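VirX1 (Cyanophage Syn10, PDB 6QGM) probably acts as a flavin-dependent halogenase, a marine viral enzyme that iodinates diverse substrates. Local coordinates at residues Ala253-Ile258 with Trp280-Pro285; Gly293-Ser298 with Ile351-Ser356. All coordinates share one frame; numbering follows the deposited sequence.

Contact 1 of 2, residues Ala253-Ile258 with Trp280-Pro285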
# COMPACT_ATOMS: atom_id res chain seq x y z
N ALA B 253 -32.35 -6.49 -18.00
CA ALA B 253 -33.34 -6.31 -16.92
C ALA B 253 -34.73 -6.21 -17.53
O ALA B 253 -34.87 -5.66 -18.62
CB ALA B 253 -33.02 -5.10 -16.07
N MET B 254 -35.73 -6.77 -16.86
CA MET B 254 -37.16 -6.44 -17.08
C MET B 254 -37.69 -5.91 -15.74
O MET B 254 -37.13 -6.27 -14.69
CB MET B 254 -37.95 -7.67 -17.57
CG MET B 254 -37.79 -8.89 -16.70
SD MET B 254 -38.54 -10.35 -17.39
CE MET B 254 -37.43 -10.70 -18.74
N ALA B 255 -38.67 -5.00 -15.79
CA ALA B 255 -39.21 -4.29 -14.61
C ALA B 255 -40.72 -4.16 -14.77
O ALA B 255 -41.22 -4.22 -15.91
CB ALA B 255 -38.54 -2.95 -14.46
N THR B 256 -41.42 -4.04 -13.64
CA THR B 256 -42.90 -3.98 -13.59
C THR B 256 -43.35 -3.27 -12.31
O THR B 256 -42.50 -3.02 -11.41
CB THR B 256 -43.49 -5.39 -13.76
OG1 THR B 256 -44.89 -5.28 -13.99
CG2 THR B 256 -43.24 -6.31 -12.57
N ARG B 257 -44.64 -2.98 -12.26
CA ARG B 257 -45.35 -2.40 -11.10
C ARG B 257 -46.37 -3.46 -10.66
O ARG B 257 -47.08 -3.94 -11.53
CB ARG B 257 -46.01 -1.08 -11.51
CG ARG B 257 -45.06 0.10 -11.61
CD ARG B 257 -45.71 1.28 -12.29
NE ARG B 257 -44.69 2.10 -12.93
CZ ARG B 257 -44.81 3.39 -13.23
NH1 ARG B 257 -45.92 4.05 -12.94
NH2 ARG B 257 -43.80 4.01 -13.83
N ILE B 258 -46.41 -3.82 -9.38
CA ILE B 258 -47.48 -4.69 -8.84
C ILE B 258 -48.29 -3.91 -7.80
O ILE B 258 -47.72 -3.19 -6.98
CB ILE B 258 -46.97 -6.05 -8.32
CG1 ILE B 258 -45.89 -5.96 -7.25
CG2 ILE B 258 -46.58 -6.96 -9.48
CD1 ILE B 258 -45.59 -7.30 -6.62
N TRP B 280 -31.45 -12.30 -10.23
CA TRP B 280 -32.15 -11.94 -8.97
C TRP B 280 -33.25 -10.92 -9.27
O TRP B 280 -33.14 -10.19 -10.27
CB TRP B 280 -31.13 -11.45 -7.92
CG TRP B 280 -30.56 -10.13 -8.30
CD1 TRP B 280 -29.56 -9.90 -9.19
CD2 TRP B 280 -31.00 -8.84 -7.85
NE1 TRP B 280 -29.33 -8.56 -9.31
CE2 TRP B 280 -30.20 -7.89 -8.51
CE3 TRP B 280 -31.96 -8.40 -6.94
CZ2 TRP B 280 -30.35 -6.52 -8.29
CZ3 TRP B 280 -32.10 -7.05 -6.71
CH2 TRP B 280 -31.31 -6.13 -7.39
N VAL B 281 -34.30 -10.91 -8.45
CA VAL B 281 -35.47 -9.99 -8.55
C VAL B 281 -35.42 -9.01 -7.37
O VAL B 281 -35.23 -9.48 -6.23
CB VAL B 281 -36.79 -10.78 -8.62
CG1 VAL B 281 -38.01 -9.94 -8.29
CG2 VAL B 281 -36.93 -11.43 -9.97
N TRP B 282 -35.54 -7.71 -7.65
CA TRP B 282 -35.65 -6.65 -6.61
C TRP B 282 -37.12 -6.42 -6.28
O TRP B 282 -37.97 -6.61 -7.18
CB TRP B 282 -34.95 -5.34 -7.04
CG TRP B 282 -35.63 -4.56 -8.13
CD1 TRP B 282 -36.72 -3.75 -8.00
CD2 TRP B 282 -35.21 -4.46 -9.50
NE1 TRP B 282 -37.03 -3.19 -9.20
CE2 TRP B 282 -36.11 -3.59 -10.14
CE3 TRP B 282 -34.16 -5.02 -10.24
CZ2 TRP B 282 -36.01 -3.27 -11.49
CZ3 TRP B 282 -34.06 -4.71 -11.58
CH2 TRP B 282 -34.97 -3.85 -12.20
N ASN B 283 -37.39 -6.09 -5.01
CA ASN B 283 -38.72 -5.70 -4.48
C ASN B 283 -38.54 -4.33 -3.79
O ASN B 283 -37.79 -4.26 -2.81
CB ASN B 283 -39.29 -6.78 -3.56
CG ASN B 283 -40.74 -6.54 -3.22
OD1 ASN B 283 -41.61 -7.19 -3.79
ND2 ASN B 283 -41.01 -5.58 -2.34
N ILE B 284 -39.17 -3.29 -4.33
CA ILE B 284 -39.07 -1.90 -3.81
C ILE B 284 -40.48 -1.43 -3.43
O ILE B 284 -41.27 -1.08 -4.29
CB ILE B 284 -38.38 -1.00 -4.85
CG1 ILE B 284 -36.92 -1.42 -5.01
CG2 ILE B 284 -38.49 0.46 -4.46
CD1 ILE B 284 -36.24 -0.76 -6.18
N PRO B 285 -40.84 -1.47 -2.13
CA PRO B 285 -42.12 -0.96 -1.67
C PRO B 285 -42.16 0.57 -1.76
O PRO B 285 -41.28 1.21 -1.23
CB PRO B 285 -42.23 -1.39 -0.20
CG PRO B 285 -41.11 -2.41 -0.01
CD PRO B 285 -40.04 -2.04 -1.03
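Trp282 and Ala255 meet within a mixed beta sheet of the tryptophan-halogenase fold, reaching over the strand that separates them. Residues Trp280, Val281, Trp282, Asn283, Ile284 and Pro285 match the WxWxIP signature of flavin-dependent halogenases, so the bridging indole is the second tryptophan of the motif. Strands 252-258 and 279-285 are second neighbours, both antiparallel to the intervening strand 290-296, and their closest alpha carbons, CA of Ala255 and CA of Trp282, are 9.1 Å apart. No hydrogen bond joins the two segments directly; each pairs with the intervening strand instead, Met254 with Tyr294 and Thr256 with Thr292 on one side, Trp282 with Gly293 on the other.

The tight part is one indole. Its CG sits between the backbone N and the carbonyl carbon of Trp282 (chi1 71°), which lays the ring over the intervening strand at Gly293, where no side chain stands in the way. The benzo half completes the bridge. There CZ2 of Trp282 packs against the methyl CB of Ala255 at 3.9 Å, an apolar touch made obliquely to the ring, while CB of Ala253 approaches CH2 of Trp282 less closely, at 4.5 Å.

Toward Ile258 the link is looser and on the other face, CD1 of Ile258 staying 4.9 Å from OD1 of Asn283, with Ile290 between them; Arg257 marks the solvent-exposed end. Ala255 and Trp282 stay partly exposed, so this bridge is less enclosed than the opposite face, where Met254, Thr256 and Val281 pack on Phe310 of helix 303-314. Beside the alanine methyl, the outer corner of the indole also nears the main chain, with CH2 of Trp282 4.1 Å from O of Met254.

Contact 2 of 2, residues Gly293-Ser298 with Ile351-Ser356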
# COMPACT_ATOMS: atom_id res chain seq x y z
N GLY B 293 -38.34 -6.07 -10.50
CA GLY B 293 -37.68 -6.43 -11.78
C GLY B 293 -36.73 -7.61 -11.63
O GLY B 293 -36.27 -7.86 -10.51
N TYR B 294 -36.46 -8.31 -12.74
CA TYR B 294 -35.48 -9.41 -12.87
C TYR B 294 -34.23 -8.83 -13.53
O TYR B 294 -34.36 -8.30 -14.64
CB TYR B 294 -36.09 -10.54 -13.71
CG TYR B 294 -35.43 -11.90 -13.66
CD1 TYR B 294 -34.24 -12.12 -12.97
CD2 TYR B 294 -35.97 -12.96 -14.35
CE1 TYR B 294 -33.63 -13.37 -12.96
CE2 TYR B 294 -35.39 -14.21 -14.34
CZ TYR B 294 -34.22 -14.42 -13.64
OH TYR B 294 -33.65 -15.65 -13.61
N CYS B 295 -33.07 -8.88 -12.85
CA CYS B 295 -31.73 -8.75 -13.48
C CYS B 295 -31.24 -10.15 -13.84
O CYS B 295 -31.15 -10.97 -12.91
CB CYS B 295 -30.70 -8.14 -12.54
SG CYS B 295 -30.92 -6.36 -12.36
N TYR B 296 -30.95 -10.41 -15.12
CA TYR B 296 -30.59 -11.76 -15.61
C TYR B 296 -29.49 -11.68 -16.67
O TYR B 296 -29.14 -10.57 -17.10
CB TYR B 296 -31.82 -12.49 -16.14
CG TYR B 296 -32.44 -11.92 -17.40
CD1 TYR B 296 -33.27 -10.81 -17.34
CD2 TYR B 296 -32.25 -12.52 -18.63
CE1 TYR B 296 -33.87 -10.30 -18.48
CE2 TYR B 296 -32.84 -12.02 -19.78
CZ TYR B 296 -33.65 -10.90 -19.71
OH TYR B 296 -34.25 -10.38 -20.81
N SER B 297 -28.97 -12.85 -17.04
CA SER B 297 -27.85 -13.02 -17.99
C SER B 297 -28.36 -13.72 -19.24
O SER B 297 -28.75 -14.90 -19.14
CB SER B 297 -26.75 -13.80 -17.34
OG SER B 297 -25.70 -14.04 -18.25
N SER B 298 -28.32 -13.02 -20.38
CA SER B 298 -28.74 -13.53 -21.71
C SER B 298 -27.86 -14.71 -22.10
O SER B 298 -28.32 -15.55 -22.90
CB SER B 298 -28.69 -12.44 -22.74
OG SER B 298 -27.35 -12.01 -22.91
N ILE B 351 -24.09 -0.14 -12.14
CA ILE B 351 -24.01 -1.50 -11.53
C ILE B 351 -25.45 -1.96 -11.30
O ILE B 351 -26.25 -1.14 -10.86
CB ILE B 351 -23.19 -1.49 -10.22
CG1 ILE B 351 -21.86 -0.75 -10.39
CG2 ILE B 351 -23.00 -2.90 -9.69
CD1 ILE B 351 -21.29 -0.23 -9.10
N GLU B 352 -25.78 -3.20 -11.62
CA GLU B 352 -27.11 -3.77 -11.30
C GLU B 352 -27.37 -3.45 -9.83
O GLU B 352 -26.45 -3.52 -9.02
CB GLU B 352 -27.14 -5.26 -11.61
CG GLU B 352 -26.16 -6.11 -10.79
CD GLU B 352 -26.30 -7.59 -11.07
OE1 GLU B 352 -27.39 -7.97 -11.52
OE2 GLU B 352 -25.33 -8.33 -10.94
N PRO B 353 -28.61 -3.05 -9.45
CA PRO B 353 -28.86 -2.47 -8.12
C PRO B 353 -28.98 -3.49 -6.97
O PRO B 353 -29.85 -3.34 -6.15
CB PRO B 353 -30.17 -1.72 -8.33
CG PRO B 353 -30.90 -2.63 -9.32
CD PRO B 353 -29.82 -3.14 -10.27
N LEU B 354 -28.10 -4.48 -6.92
CA LEU B 354 -28.05 -5.51 -5.86
C LEU B 354 -27.59 -4.87 -4.54
O LEU B 354 -27.96 -5.39 -3.46
CB LEU B 354 -27.10 -6.64 -6.29
CG LEU B 354 -27.07 -7.85 -5.36
CD1 LEU B 354 -28.44 -8.49 -5.26
CD2 LEU B 354 -26.05 -8.87 -5.82
N GLU B 355 -26.81 -3.79 -4.62
CA GLU B 355 -26.39 -3.01 -3.44
C GLU B 355 -27.00 -1.60 -3.53
O GLU B 355 -26.41 -0.66 -2.99
CB GLU B 355 -24.86 -3.05 -3.33
CG GLU B 355 -24.35 -4.29 -2.62
CD GLU B 355 -24.79 -4.44 -1.17
OE1 GLU B 355 -24.95 -3.39 -0.49
OE2 GLU B 355 -24.98 -5.61 -0.71
N SER B 356 -28.18 -1.49 -4.13
CA SER B 356 -29.01 -0.27 -4.19
C SER B 356 -28.13 0.89 -4.63
O SER B 356 -28.18 1.96 -4.00
CB SER B 356 -29.66 0.00 -2.87
OG SER B 356 -30.39 -1.14 -2.43
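Cys295 faces Glu352 and Pro353 where the end of a sheet strand meets the loop between strand 349-350 and helix 360-373. That loop carries the Pro-Leu-Glu-Ser sequence, residues Pro353 to Ser356, familiar from flavin-dependent tryptophan halogenases. The contact joins it to strand 290-296 through side chains alone, without a hydrogen bond between the segments; the alpha carbons of Cys295 and Glu352 are 7.1 Å apart.

The cysteine sulfur lies anti to its own carbonyl carbon and beside the backbone N (chi1 -75°), a rotation that brings it up to the start of the loop. SG of Cys295 then rests against the ring carbon CD of Pro353 at 4.0 Å and, at the same distance of 4.0 Å, against CB of Glu352. Glu352 bends at its base and straightens afterwards: CG is placed between N and C of the backbone (chi1 62°), but the chain runs extended beyond it (chi2 176°), carrying the carboxylate back alongside the cysteine. This buried carboxylate is held at both oxygens. OE1 is hydrogen-bonded to the indole NE1 of Trp280 and to ND2 of Asn250, and OE2 to the hydroxyl of Tyr407 in helix 382-408, which together limit rotation of the group.

Within the loop, a weak backbone bond from N of Leu354 to O of Glu352 (2.8 Å) accompanies the turn. Neighbouring residues of the strand point their side chains elsewhere: Tyr294 and Tyr296 pack on Met254, with CB of Tyr296 3.8 Å above the plane of the Tyr294 ring, offset toward its rim. Where strand and carboxylate come nearest, OE1 of Glu352 lies 3.5 Å from the methylene CB of Cys295.

How the contacts relate
Strand 290-296 is common ground: it is the strand bridged in contact 1 and a direct participant in contact 2, and the centres of the two contacts lie about 10 Å apart. Contact 1 is partly buried and stays within one sheet, joining by apolar contact the strands on either side of the intervening one. Contact 2 is buried and joins that sheet to a loop, so a carboxylate with several polar partners enters beside a sulfur and a proline ring. Trp280, from 280-285, connects them: its O is 2.9 Å from N of Cys295, a probable hydrogen bond, and its ring packs on 351-356, CZ2 of Trp280 lying 3.3 Å from N of Leu354.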